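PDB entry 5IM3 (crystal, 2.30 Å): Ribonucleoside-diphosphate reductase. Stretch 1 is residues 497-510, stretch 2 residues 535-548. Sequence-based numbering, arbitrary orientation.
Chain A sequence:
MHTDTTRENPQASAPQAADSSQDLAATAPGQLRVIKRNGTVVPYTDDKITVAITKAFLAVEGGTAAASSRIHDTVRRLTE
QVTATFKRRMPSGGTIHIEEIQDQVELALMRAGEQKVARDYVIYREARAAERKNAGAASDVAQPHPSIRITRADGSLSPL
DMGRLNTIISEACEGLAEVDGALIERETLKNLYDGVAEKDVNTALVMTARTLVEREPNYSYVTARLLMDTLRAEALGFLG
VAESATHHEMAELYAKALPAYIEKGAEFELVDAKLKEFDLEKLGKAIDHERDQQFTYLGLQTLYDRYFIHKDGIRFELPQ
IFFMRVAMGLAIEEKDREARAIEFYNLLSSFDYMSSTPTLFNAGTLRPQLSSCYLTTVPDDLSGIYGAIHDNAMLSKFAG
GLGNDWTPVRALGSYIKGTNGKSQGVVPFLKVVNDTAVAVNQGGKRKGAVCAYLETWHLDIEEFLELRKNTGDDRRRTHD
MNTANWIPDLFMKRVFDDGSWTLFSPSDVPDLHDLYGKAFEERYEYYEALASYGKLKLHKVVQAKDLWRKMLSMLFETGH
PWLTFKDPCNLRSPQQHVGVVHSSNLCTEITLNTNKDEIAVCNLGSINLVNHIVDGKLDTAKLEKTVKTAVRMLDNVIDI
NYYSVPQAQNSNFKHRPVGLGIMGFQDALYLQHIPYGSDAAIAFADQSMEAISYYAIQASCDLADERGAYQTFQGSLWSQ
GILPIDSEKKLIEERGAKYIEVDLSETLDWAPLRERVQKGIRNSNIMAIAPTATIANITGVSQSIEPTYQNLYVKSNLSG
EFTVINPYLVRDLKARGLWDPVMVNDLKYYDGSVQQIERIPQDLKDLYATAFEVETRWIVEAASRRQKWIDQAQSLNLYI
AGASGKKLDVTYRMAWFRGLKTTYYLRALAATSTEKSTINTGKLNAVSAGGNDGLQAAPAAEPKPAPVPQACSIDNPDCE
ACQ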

ATOM      1  N   ASP A 497       5.339   7.291 -32.096  1.00 65.32           N
ATOM      2  CA  ASP A 497       5.509   6.104 -32.922  1.00 68.63           C
ATOM      3  C   ASP A 497       6.141   4.938 -32.168  1.00 68.18           C
ATOM      4  O   ASP A 497       6.490   3.931 -32.791  1.00 70.53           O
ATOM      5  CB  ASP A 497       6.354   6.446 -34.152  1.00 69.83           C
ATOM      6  CG  ASP A 497       5.761   7.576 -34.971  1.00 70.15           C
ATOM      7  OD1 ASP A 497       4.527   7.757 -34.938  1.00 71.61           O
ATOM      8  OD2 ASP A 497       6.528   8.284 -35.653  1.00 70.69           O
ATOM      9  N   ASP A 498       6.297   5.049 -30.849  1.00 69.44           N
ATOM     10  CA  ASP A 498       6.889   3.984 -30.038  1.00 70.52           C
ATOM     11  C   ASP A 498       8.273   3.601 -30.562  1.00 69.89           C
ATOM     12  O   ASP A 498       8.640   2.425 -30.600  1.00 71.25           O
ATOM     13  CB  ASP A 498       5.970   2.761 -29.984  1.00 72.61           C
ATOM     14  CG  ASP A 498       6.396   1.751 -28.932  1.00 72.74           C
ATOM     15  OD1 ASP A 498       7.015   2.160 -27.928  1.00 69.16           O
ATOM     16  OD2 ASP A 498       6.104   0.547 -29.110  1.00 74.66           O
ATOM     17  N   GLY A 499       9.049   4.606 -30.971  1.00 61.85           N
ATOM     18  CA  GLY A 499      10.381   4.383 -31.490  1.00 60.24           C
ATOM     19  C   GLY A 499      11.446   4.449 -30.409  1.00 58.41           C
ATOM     20  O   GLY A 499      11.178   4.686 -29.232  1.00 57.84           O
ATOM     21  N   SER A 500      12.686   4.233 -30.838  1.00 63.58           N
ATOM     22  CA  SER A 500      13.829   4.272 -29.944  1.00 63.56           C
ATOM     23  C   SER A 500      14.421   5.682 -29.905  1.00 59.19           C
ATOM     24  O   SER A 500      13.991   6.588 -30.623  1.00 58.64           O
ATOM     25  CB  SER A 500      14.876   3.253 -30.383  1.00 65.30           C
ATOM     26  OG  SER A 500      15.355   3.562 -31.681  1.00 67.27           O
ATOM     27  N   TRP A 501      15.432   5.865 -29.059  1.00 54.49           N
ATOM     28  CA  TRP A 501      16.031   7.175 -28.841  1.00 51.39           C
ATOM     29  C   TRP A 501      17.435   6.966 -28.298  1.00 50.37           C
ATOM     30  O   TRP A 501      17.615   6.235 -27.319  1.00 50.13           O
ATOM     31  CB  TRP A 501      15.178   8.002 -27.869  1.00 49.03           C
ATOM     32  CG  TRP A 501      15.673   9.393 -27.614  1.00 48.12           C
ATOM     33  CD1 TRP A 501      16.198   9.875 -26.451  1.00 46.20           C
ATOM     34  CD2 TRP A 501      15.679  10.487 -28.540  1.00 47.35           C
ATOM     35  NE1 TRP A 501      16.532  11.200 -26.596  1.00 46.92           N
ATOM     36  CE2 TRP A 501      16.223  11.600 -27.869  1.00 46.67           C
ATOM     37  CE3 TRP A 501      15.279  10.635 -29.871  1.00 48.90           C
ATOM     38  CZ2 TRP A 501      16.378  12.843 -28.483  1.00 48.08           C
ATOM     39  CZ3 TRP A 501      15.433  11.873 -30.481  1.00 49.57           C
ATOM     40  CH2 TRP A 501      15.978  12.958 -29.786  1.00 47.90           C
ATOM     41  N   THR A 502      18.420   7.596 -28.931  1.00 48.25           N
ATOM     42  CA  THR A 502      19.823   7.399 -28.591  1.00 48.59           C
ATOM     43  C   THR A 502      20.374   8.638 -27.897  1.00 47.23           C
ATOM     44  O   THR A 502      20.172   9.763 -28.366  1.00 48.07           O
ATOM     45  CB  THR A 502      20.652   7.086 -29.840  1.00 48.97           C
ATOM     46  OG1 THR A 502      20.122   5.923 -30.488  1.00 49.78           O
ATOM     47  CG2 THR A 502      22.108   6.832 -29.470  1.00 50.24           C
ATOM     48  N   LEU A 503      21.073   8.426 -26.787  1.00 46.32           N
ATOM     49  CA  LEU A 503      21.723   9.498 -26.053  1.00 45.86           C
ATOM     50  C   LEU A 503      23.182   9.609 -26.480  1.00 48.21           C
ATOM     51  O   LEU A 503      23.870   8.597 -26.647  1.00 49.51           O
ATOM     52  CB  LEU A 503      21.634   9.258 -24.542  1.00 46.75           C
ATOM     53  CG  LEU A 503      20.248   8.892 -24.001  1.00 47.72           C
ATOM     54  CD1 LEU A 503      20.271   8.778 -22.483  1.00 46.69           C
ATOM     55  CD2 LEU A 503      19.209   9.906 -24.444  1.00 46.40           C
ATOM     56  N   PHE A 504      23.643  10.845 -26.665  1.00 43.92           N
ATOM     57  CA  PHE A 504      25.003  11.131 -27.091  1.00 43.56           C
ATOM     58  C   PHE A 504      25.621  12.166 -26.163  1.00 42.54           C
ATOM     59  O   PHE A 504      24.921  12.947 -25.513  1.00 43.11           O
ATOM     60  CB  PHE A 504      25.064  11.686 -28.524  1.00 44.18           C
ATOM     61  CG  PHE A 504      24.494  10.775 -29.569  1.00 45.23           C
ATOM     62  CD1 PHE A 504      25.232   9.710 -30.057  1.00 47.01           C
ATOM     63  CD2 PHE A 504      23.235  11.006 -30.093  1.00 46.97           C
ATOM     64  CE1 PHE A 504      24.714   8.882 -31.033  1.00 47.76           C
ATOM     65  CE2 PHE A 504      22.708  10.179 -31.065  1.00 46.72           C
ATOM     66  CZ  PHE A 504      23.450   9.119 -31.539  1.00 48.95           C
ATOM     67  N   SER A 505      26.922  12.174 -26.118  1.00 41.24           N
ATOM     68  CA  SER A 505      27.571  13.335 -25.522  1.00 43.66           C
ATOM     69  C   SER A 505      27.774  14.414 -26.583  1.00 41.13           C
ATOM     70  O   SER A 505      28.177  14.105 -27.707  1.00 42.01           O
ATOM     71  CB  SER A 505      28.918  12.967 -24.917  1.00 44.78           C
ATOM     72  OG  SER A 505      29.572  14.127 -24.429  1.00 43.90           O
ATOM     73  N   PRO A 506      27.505  15.684 -26.272  1.00 43.41           N
ATOM     74  CA  PRO A 506      27.629  16.721 -27.309  1.00 45.50           C
ATOM     75  C   PRO A 506      29.020  16.820 -27.910  1.00 44.85           C
ATOM     76  O   PRO A 506      29.148  17.241 -29.065  1.00 47.38           O
ATOM     77  CB  PRO A 506      27.235  18.009 -26.569  1.00 44.37           C
ATOM     78  CG  PRO A 506      27.416  17.703 -25.132  1.00 45.92           C
ATOM     79  CD  PRO A 506      27.100  16.251 -24.976  1.00 44.66           C
ATOM     80  N   SER A 507      30.067  16.441 -27.172  1.00 45.25           N
ATOM     81  CA  SER A 507      31.421  16.515 -27.714  1.00 47.12           C
ATOM     82  C   SER A 507      31.627  15.568 -28.890  1.00 47.90           C
ATOM     83  O   SER A 507      32.505  15.817 -29.721  1.00 49.36           O
ATOM     84  CB  SER A 507      32.450  16.220 -26.621  1.00 44.88           C
ATOM     85  OG  SER A 507      32.176  14.993 -25.973  1.00 46.04           O
ATOM     86  N   ASP A 508      30.847  14.492 -28.978  1.00 46.84           N
ATOM     87  CA  ASP A 508      30.875  13.632 -30.152  1.00 50.24           C
ATOM     88  C   ASP A 508      29.942  14.104 -31.259  1.00 50.72           C
ATOM     89  O   ASP A 508      30.115  13.694 -32.413  1.00 50.63           O
ATOM     90  CB  ASP A 508      30.500  12.198 -29.769  1.00 53.91           C
ATOM     91  CG  ASP A 508      31.546  11.532 -28.896  1.00 54.88           C
ATOM     92  OD1 ASP A 508      32.742  11.558 -29.263  1.00 57.04           O
ATOM     93  OD2 ASP A 508      31.172  10.988 -27.835  1.00 55.31           O
ATOM     94  N   VAL A 509      28.966  14.949 -30.941  1.00 47.78           N
ATOM     95  CA  VAL A 509      27.994  15.425 -31.920  1.00 46.01           C
ATOM     96  C   VAL A 509      27.838  16.933 -31.748  1.00 46.05           C
ATOM     97  O   VAL A 509      26.726  17.419 -31.498  1.00 43.66           O
ATOM     98  CB  VAL A 509      26.653  14.688 -31.764  1.00 48.06           C
ATOM     99  CG1 VAL A 509      26.812  13.217 -32.154  1.00 47.71           C
ATOM    100  CG2 VAL A 509      26.126  14.801 -30.330  1.00 45.96           C
ATOM    101  N   PRO A 510      28.912  17.715 -31.892  1.00 46.77           N
ATOM    102  CA  PRO A 510      28.848  19.136 -31.511  1.00 48.10           C
ATOM    103  C   PRO A 510      27.938  19.981 -32.384  1.00 50.34           C
ATOM    104  O   PRO A 510      27.642  21.120 -32.003  1.00 49.63           O
ATOM    105  CB  PRO A 510      30.308  19.597 -31.630  1.00 48.69           C
ATOM    106  CG  PRO A 510      30.943  18.634 -32.588  1.00 47.99           C
ATOM    107  CD  PRO A 510      30.255  17.322 -32.364  1.00 48.77           C
ATOM    108  N   LYS A 535      30.620   2.683 -34.645  1.00 77.62           N
ATOM    109  CA  LYS A 535      31.531   3.764 -34.994  1.00 78.03           C
ATOM    110  C   LYS A 535      31.307   5.015 -34.149  1.00 74.78           C
ATOM    111  O   LYS A 535      31.847   6.077 -34.474  1.00 74.55           O
ATOM    112  CB  LYS A 535      31.404   4.091 -36.485  1.00 81.47           C
ATOM    113  CG  LYS A 535      32.349   3.276 -37.365  1.00 85.20           C
ATOM    114  CD  LYS A 535      31.933   3.283 -38.828  1.00 87.85           C
ATOM    115  CE  LYS A 535      30.757   2.344 -39.073  1.00 90.04           C
ATOM    116  NZ  LYS A 535      30.467   2.167 -40.525  1.00 92.14           N
ATOM    117  N   LEU A 536      30.530   4.908 -33.068  1.00 65.32           N
ATOM    118  CA  LEU A 536      30.365   6.003 -32.109  1.00 62.25           C
ATOM    119  C   LEU A 536      30.110   5.355 -30.746  1.00 61.27           C
ATOM    120  O   LEU A 536      28.964   5.127 -30.355  1.00 62.49           O
ATOM    121  CB  LEU A 536      29.242   6.946 -32.517  1.00 62.01           C
ATOM    122  CG  LEU A 536      28.975   8.159 -31.621  1.00 59.76           C
ATOM    123  CD1 LEU A 536      30.264   8.744 -31.061  1.00 59.84           C
ATOM    124  CD2 LEU A 536      28.220   9.219 -32.405  1.00 58.98           C
ATOM    125  N   LYS A 537      31.202   5.077 -30.030  1.00 63.20           N
ATOM    126  CA  LYS A 537      31.151   4.172 -28.884  1.00 63.40           C
ATOM    127  C   LYS A 537      30.260   4.715 -27.772  1.00 58.77           C
ATOM    128  O   LYS A 537      29.436   3.985 -27.210  1.00 56.51           O
ATOM    129  CB  LYS A 537      32.570   3.923 -28.364  1.00 67.27           C
ATOM    130  CG  LYS A 537      32.664   3.052 -27.112  1.00 69.24           C
ATOM    131  CD  LYS A 537      32.283   1.610 -27.390  1.00 73.02           C
ATOM    132  CE  LYS A 537      32.406   0.753 -26.137  1.00 75.19           C
ATOM    133  NZ  LYS A 537      31.951  -0.652 -26.366  1.00 76.73           N
ATOM    134  N   LEU A 538      30.420   5.989 -27.428  1.00 53.31           N
ATOM    135  CA  LEU A 538      29.758   6.546 -26.250  1.00 51.50           C
ATOM    136  C   LEU A 538      28.322   6.905 -26.612  1.00 50.55           C
ATOM    137  O   LEU A 538      28.060   7.958 -27.198  1.00 50.32           O
ATOM    138  CB  LEU A 538      30.521   7.758 -25.732  1.00 51.71           C
ATOM    139  CG  LEU A 538      29.944   8.414 -24.474  1.00 51.85           C
ATOM    140  CD1 LEU A 538      29.915   7.430 -23.312  1.00 50.00           C
ATOM    141  CD2 LEU A 538      30.741   9.655 -24.107  1.00 50.28           C
ATOM    142  N   HIS A 539      27.384   6.032 -26.255  1.00 52.76           N
ATOM    143  CA  HIS A 539      25.974   6.278 -26.521  1.00 54.14           C
ATOM    144  C   HIS A 539      25.133   5.341 -25.666  1.00 54.47           C
ATOM    145  O   HIS A 539      25.628   4.363 -25.099  1.00 53.99           O
ATOM    146  CB  HIS A 539      25.643   6.097 -28.006  1.00 55.17           C
ATOM    147  CG  HIS A 539      25.655   4.672 -28.458  1.00 56.47           C
ATOM    148  ND1 HIS A 539      26.820   3.975 -28.694  1.00 56.83           N
ATOM    149  CD2 HIS A 539      24.643   3.811 -28.720  1.00 57.75           C
ATOM    150  CE1 HIS A 539      26.526   2.747 -29.082  1.00 57.25           C
ATOM    151  NE2 HIS A 539      25.212   2.622 -29.106  1.00 57.57           N
ATOM    152  N   LYS A 540      23.844   5.661 -25.582  1.00 59.70           N
ATOM    153  CA  LYS A 540      22.869   4.862 -24.852  1.00 60.05           C
ATOM    154  C   LYS A 540      21.570   4.842 -25.638  1.00 58.94           C
ATOM    155  O   LYS A 540      21.058   5.900 -26.016  1.00 58.02           O
ATOM    156  CB  LYS A 540      22.605   5.427 -23.455  1.00 61.51           C
ATOM    157  CG  LYS A 540      23.342   4.725 -22.331  1.00 63.09           C
ATOM    158  CD  LYS A 540      22.722   5.044 -20.972  1.00 61.68           C
ATOM    159  CE  LYS A 540      21.321   4.456 -20.840  1.00 63.23           C
ATOM    160  NZ  LYS A 540      20.784   4.576 -19.459  1.00 64.48           N
ATOM    161  N   VAL A 541      21.036   3.648 -25.875  1.00 53.53           N
ATOM    162  CA  VAL A 541      19.762   3.487 -26.561  1.00 51.83           C
ATOM    163  C   VAL A 541      18.693   3.183 -25.522  1.00 51.77           C
ATOM    164  O   VAL A 541      18.830   2.244 -24.727  1.00 52.43           O
ATOM    165  CB  VAL A 541      19.826   2.378 -27.622  1.00 52.27           C
ATOM    166  CG1 VAL A 541      18.495   2.275 -28.351  1.00 51.74           C
ATOM    167  CG2 VAL A 541      20.961   2.647 -28.603  1.00 51.28           C
ATOM    168  N   VAL A 542      17.628   3.981 -25.531  1.00 52.20           N
ATOM    169  CA  VAL A 542      16.480   3.791 -24.659  1.00 51.41           C
ATOM    170  C   VAL A 542      15.225   3.803 -25.521  1.00 52.87           C
ATOM    171  O   VAL A 542      15.254   4.151 -26.702  1.00 51.41           O
ATOM    172  CB  VAL A 542      16.399   4.874 -23.562  1.00 50.97           C
ATOM    173  CG1 VAL A 542      17.658   4.865 -22.714  1.00 50.88           C
ATOM    174  CG2 VAL A 542      16.192   6.256 -24.185  1.00 51.17           C
ATOM    175  N   GLN A 543      14.110   3.406 -24.914  1.00 58.96           N
ATOM    176  CA  GLN A 543      12.814   3.567 -25.552  1.00 60.13           C
ATOM    177  C   GLN A 543      12.299   4.976 -25.292  1.00 58.04           C
ATOM    178  O   GLN A 543      12.294   5.442 -24.149  1.00 57.84           O
ATOM    179  CB  GLN A 543      11.822   2.528 -25.033  1.00 63.55           C
ATOM    180  CG  GLN A 543      12.162   1.102 -25.431  1.00 66.00           C
ATOM    181  CD  GLN A 543      12.339   0.952 -26.930  1.00 67.41           C
ATOM    182  OE1 GLN A 543      11.379   1.056 -27.695  1.00 69.19           O
ATOM    183  NE2 GLN A 543      13.574   0.719 -27.357  1.00 66.38           N
ATOM    184  N   ALA A 544      11.881   5.659 -26.358  1.00 50.31           N
ATOM    185  CA  ALA A 544      11.400   7.028 -26.213  1.00 51.49           C
ATOM    186  C   ALA A 544      10.256   7.110 -25.209  1.00 52.96           C
ATOM    187  O   ALA A 544      10.209   8.031 -24.384  1.00 49.62           O
ATOM    188  CB  ALA A 544      10.964   7.577 -27.571  1.00 52.30           C
ATOM    189  N   LYS A 545       9.324   6.152 -25.262  1.00 62.74           N
ATOM    190  CA  LYS A 545       8.201   6.149 -24.328  1.00 62.70           C
ATOM    191  C   LYS A 545       8.682   6.044 -22.885  1.00 61.62           C
ATOM    192  O   LYS A 545       8.084   6.638 -21.980  1.00 61.27           O
ATOM    193  CB  LYS A 545       7.254   4.995 -24.655  1.00 67.35           C
ATOM    194  CG  LYS A 545       6.034   5.392 -25.475  1.00 70.57           C
ATOM    195  CD  LYS A 545       5.262   4.162 -25.940  1.00 73.43           C
ATOM    196  CE  LYS A 545       3.872   4.520 -26.448  1.00 76.08           C
ATOM    197  NZ  LYS A 545       2.920   4.785 -25.332  1.00 77.71           N
ATOM    198  N   ASP A 546       9.759   5.291 -22.650  1.00 60.43           N
ATOM    199  CA  ASP A 546      10.257   5.114 -21.288  1.00 59.05           C
ATOM    200  C   ASP A 546      10.859   6.405 -20.748  1.00 55.81           C
ATOM    201  O   ASP A 546      10.648   6.756 -19.582  1.00 57.27           O
ATOM    202  CB  ASP A 546      11.286   3.984 -21.246  1.00 59.12           C
ATOM    203  CG  ASP A 546      10.678   2.626 -21.540  1.00 62.15           C
ATOM    204  OD1 ASP A 546       9.437   2.495 -21.477  1.00 62.98           O
ATOM    205  OD2 ASP A 546      11.447   1.684 -21.827  1.00 63.20           O
ATOM    206  N   LEU A 547      11.616   7.124 -21.575  1.00 51.31           N
ATOM    207  CA  LEU A 547      12.172   8.397 -21.133  1.00 50.60           C
ATOM    208  C   LEU A 547      11.073   9.441 -20.985  1.00 49.52           C
ATOM    209  O   LEU A 547      11.081  10.235 -20.037  1.00 48.58           O
ATOM    210  CB  LEU A 547      13.247   8.865 -22.116  1.00 46.88           C
ATOM    211  CG  LEU A 547      14.024  10.125 -21.734  1.00 46.19           C
ATOM    212  CD1 LEU A 547      14.762   9.930 -20.416  1.00 46.50           C
ATOM    213  CD2 LEU A 547      14.998  10.507 -22.844  1.00 46.26           C
ATOM    214  N   TRP A 548      10.117   9.446 -21.914  1.00 48.71           N
ATOM    215  CA  TRP A 548       8.965  10.334 -21.811  1.00 48.93           C
ATOM    216  C   TRP A 548       8.219  10.110 -20.499  1.00 51.43           C
ATOM    217  O   TRP A 548       7.884  11.067 -19.789  1.00 50.08           O
ATOM    218  CB  TRP A 548       8.054  10.103 -23.017  1.00 49.57           C
ATOM    219  CG  TRP A 548       6.759  10.857 -23.024  1.00 49.31           C
ATOM    220  CD1 TRP A 548       5.504  10.325 -22.959  1.00 50.78           C
ATOM    221  CD2 TRP A 548       6.588  12.275 -23.131  1.00 48.92           C
ATOM    222  NE1 TRP A 548       4.562  11.323 -23.012  1.00 51.07           N
ATOM    223  CE2 TRP A 548       5.201  12.530 -23.117  1.00 50.91           C
ATOM    224  CE3 TRP A 548       7.470  13.354 -23.233  1.00 48.53           C
ATOM    225  CZ2 TRP A 548       4.677  13.820 -23.199  1.00 48.42           C
ATOM    226  CZ3 TRP A 548       6.945  14.635 -23.312  1.00 47.60           C
ATOM    227  CH2 TRP A 548       5.564  14.854 -23.295  1.00 47.78           C
TER
HETATM  228  O   HOH W   1      28.618  10.456 -27.641  1.00 50.03           O

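The two stretches meet as an antiparallel pair of strands, paired from Ser-500 with Gln-543 through Leu-503 with Lys-540, whose axes come within 4.4 Å and run at 156° to each other. The register follows the classic alternation. Trp-501 and Val-542 form a hydrogen-bonded pair, with Trp-501 N to Val-542 O and Val-542 N to Trp-501 O both 2.9 Å, although the first is bent (133° at the hydrogen) and the second nearly straight (178°). Two residues along, Leu-503 N donates to Lys-540 O at a short 2.6 Å, and Lys-540 N returns to Leu-503 O at 3.1 Å. Between these rungs lies the non-hydrogen-bonded pair Thr-502 and Val-541, where the CA atoms close to 4.4 Å and the Thr-502 CA approaches Lys-540 O at 3.2 Å in a CA-H...O contact.

The ladder does not stop where the second strand gives way to a helix. Ala-544 N, in the helix's first turn, donates to Gly-499 O at 3.1 Å, so an amide that the helix's own i to i-4 pattern leaves free is spent on the other stretch. Gln-543, at the N-cap position, meanwhile accepts from Leu-547 N through its backbone O at 3.1 Å.

Side chains sort by sheet face. Trp-501, Leu-503, Lys-540 and Val-542 share one. Here Trp-501 serves both secondary structures: Val-542 CG2 lies at the edge of its ring, while its CD1 reaches Leu-547 CD2 in the helix at 3.9 Å and its CB packs 4.2 Å from Ala-544 CB. Lys-540 stays beside Leu-503 only near its base, CB to CB at 4.1 Å, before its end leads away. On the other face, Thr-502 OG1 lies 3.9 Å from Val-541 CG2, a van der Waals contact.

Toward Leu-536 the contact is made by side chains. Leu-536 points toward stretch 1 and fits among three residues, its CD2 3.8 Å from Phe-504 CE1 and 4.2 Å from Val-509 CG1, its CD1 3.7 Å from Asp-508 CB. Nearby, His-539 ND1 donates to Lys-537 O at 3.0 Å and weakly to Leu-536 O at 2.9 Å, tying the imidazole back to the backbone just before it.

One water bridges the two stretches where direct pairing has lapsed: it accepts from Ser-505 N at 2.9 Å and donates to Asp-508 OD2 and Leu-538 O, each at 2.6 Å. The rule to read here is economical: backbone bonds set the register, apolar side chains fill around it, and water satisfies polar groups beyond the ladder.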